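Local atomic coordinates of hypothetical protein PF1176 (Pyrococcus furiosus, PDB entry 2HJM), a protein that is of unknown function but belongs to the DUF3216 family and forms an all-helical chain that assembles with further copies of itself. Residues Ala28-Phe32 with Ser51-Leu56. Numbering follows the deposited sequence.
Sequences AIERF and SIYGFL
Phe32 and Phe55 reach across from two nearly antiparallel helices and overlap in the space between them. Their rings lie face to face, with centroids 3.7 Å apart and planes only 8° from parallel. Both rings extend into this space because chi1 is near 180° in each (-175° in Phe32, 176° in Phe55), with CG turned away from N. Phe32 pushes into the hollow between Ser51, Ile52 and Phe55, where its CE1 lies 3.9 Å from Ile52 CA and Phe55 CB sits over its face. Phe55 fills the matching hollow between Ile29 and Phe32, with Ile29 CA at its edge, 3.9 Å from Phe55 CE1. Beside the stack, Ile29 CD1 touches Leu56 CD2 at 4.4 Å. With Phe32 cut back to an alanine, Phe55 would probably lose the stacking partner on that face and a gap would open beside Ile52. This is antiparallel helix packing in an all-helical chain; the segment axes stay 11.3 Å apart, with room for the aromatic pair. The contact is buried and joins helix 23-34 to helix 45-63. Val10 of helix 6-18 packs on Ile29 and Ile52, and Val79 of helix 70-87 meets Leu56. A second subunit packs its Arg83 on Phe32 and its Gly58 on Phe55.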
loop_
_atom_site.group_PDB
_atom_site.type_symbol
_atom_site.label_atom_id
_atom_site.label_comp_id
_atom_site.label_asym_id
_atom_site.label_seq_id
_atom_site.Cartn_x
_atom_site.Cartn_y
_atom_site.Cartn_z
ATOM N N ALA A 28 -0.014 -24.326 0.195
ATOM C CA ALA A 28 1.220 -23.809 0.797
ATOM C C ALA A 28 1.058 -22.361 1.260
ATOM O O ALA A 28 1.493 -21.996 2.356
ATOM C CB ALA A 28 2.357 -23.907 -0.202
ATOM N N ILE A 29 0.446 -21.533 0.417
ATOM C CA ILE A 29 0.208 -20.141 0.775
ATOM C C ILE A 29 -0.501 -20.085 2.124
ATOM O O ILE A 29 -0.009 -19.469 3.067
ATOM C CB ILE A 29 -0.669 -19.429 -0.277
ATOM C CG1 ILE A 29 0.098 -19.318 -1.593
ATOM C CG2 ILE A 29 -1.083 -18.048 0.221
ATOM C CD1 ILE A 29 -0.695 -18.671 -2.724
ATOM N N GLU A 30 -1.656 -20.735 2.214
ATOM C CA GLU A 30 -2.413 -20.745 3.462
ATOM C C GLU A 30 -1.478 -21.124 4.600
ATOM O O GLU A 30 -1.421 -20.441 5.631
ATOM C CB GLU A 30 -3.576 -21.739 3.384
ATOM C CG GLU A 30 -4.621 -21.382 2.335
ATOM C CD GLU A 30 -5.644 -22.493 2.113
ATOM O OE1 GLU A 30 -5.236 -23.659 1.905
ATOM O OE2 GLU A 30 -6.855 -22.200 2.132
ATOM N N ARG A 31 -0.728 -22.205 4.406
ATOM C CA ARG A 31 0.202 -22.628 5.437
ATOM C C ARG A 31 1.089 -21.431 5.791
ATOM O O ARG A 31 1.304 -21.146 6.963
ATOM C CB ARG A 31 1.039 -23.798 4.949
ATOM N N PHE A 32 1.574 -20.710 4.781
ATOM C CA PHE A 32 2.434 -19.559 5.028
ATOM C C PHE A 32 1.710 -18.389 5.728
ATOM O O PHE A 32 2.168 -17.896 6.766
ATOM C CB PHE A 32 3.077 -19.089 3.708
ATOM C CG PHE A 32 4.084 -17.977 3.879
ATOM C CD1 PHE A 32 3.672 -16.661 4.054
ATOM C CD2 PHE A 32 5.444 -18.258 3.935
ATOM C CE1 PHE A 32 4.594 -15.647 4.287
ATOM C CE2 PHE A 32 6.375 -17.247 4.168
ATOM C CZ PHE A 32 5.944 -15.941 4.346
ATOM N N SER A 51 6.398 -9.503 4.242
ATOM C CA SER A 51 6.788 -10.905 4.208
ATOM C C SER A 51 5.838 -11.691 3.301
ATOM O O SER A 51 6.269 -12.430 2.416
ATOM C CB SER A 51 6.760 -11.496 5.611
ATOM O OG SER A 51 7.476 -10.671 6.515
ATOM N N ILE A 52 4.543 -11.521 3.507
ATOM C CA ILE A 52 3.581 -12.235 2.692
ATOM C C ILE A 52 3.692 -11.838 1.225
ATOM O O ILE A 52 3.742 -12.706 0.352
ATOM C CB ILE A 52 2.132 -11.970 3.178
ATOM C CG1 ILE A 52 1.978 -12.413 4.631
ATOM C CG2 ILE A 52 1.132 -12.736 2.323
ATOM C CD1 ILE A 52 0.661 -12.003 5.233
ATOM N N TYR A 53 3.728 -10.532 0.954
ATOM C CA TYR A 53 3.809 -10.028 -0.418
ATOM C C TYR A 53 5.070 -10.488 -1.113
ATOM O O TYR A 53 5.024 -10.908 -2.268
ATOM C CB TYR A 53 3.743 -8.495 -0.442
ATOM C CG TYR A 53 2.375 -7.922 -0.134
ATOM C CD1 TYR A 53 2.235 -6.599 0.270
ATOM C CD2 TYR A 53 1.219 -8.709 -0.218
ATOM C CE1 TYR A 53 0.984 -6.074 0.588
ATOM C CE2 TYR A 53 -0.029 -8.194 0.097
ATOM C CZ TYR A 53 -0.143 -6.874 0.500
ATOM O OH TYR A 53 -1.377 -6.343 0.818
ATOM N N GLY A 54 6.201 -10.405 -0.416
ATOM C CA GLY A 54 7.443 -10.846 -1.018
ATOM C C GLY A 54 7.304 -12.310 -1.382
ATOM O O GLY A 54 7.768 -12.767 -2.432
ATOM N N PHE A 55 6.646 -13.037 -0.486
ATOM C CA PHE A 55 6.391 -14.457 -0.636
ATOM C C PHE A 55 5.537 -14.718 -1.881
ATOM O O PHE A 55 5.803 -15.640 -2.651
ATOM C CB PHE A 55 5.690 -14.957 0.622
ATOM C CG PHE A 55 5.274 -16.386 0.559
ATOM C CD1 PHE A 55 3.929 -16.726 0.558
ATOM C CD2 PHE A 55 6.215 -17.397 0.504
ATOM C CE1 PHE A 55 3.530 -18.063 0.503
ATOM C CE2 PHE A 55 5.822 -18.732 0.447
ATOM C CZ PHE A 55 4.481 -19.065 0.446
ATOM N N LEU A 56 4.513 -13.903 -2.085
ATOM C CA LEU A 56 3.668 -14.081 -3.246
ATOM C C LEU A 56 4.462 -13.775 -4.507
ATOM O O LEU A 56 4.259 -14.414 -5.539
ATOM C CB LEU A 56 2.454 -13.158 -3.177
ATOM C CG LEU A 56 1.523 -13.262 -1.974
ATOM C CD1 LEU A 56 0.384 -12.285 -2.192
ATOM C CD2 LEU A 56 0.995 -14.685 -1.801
#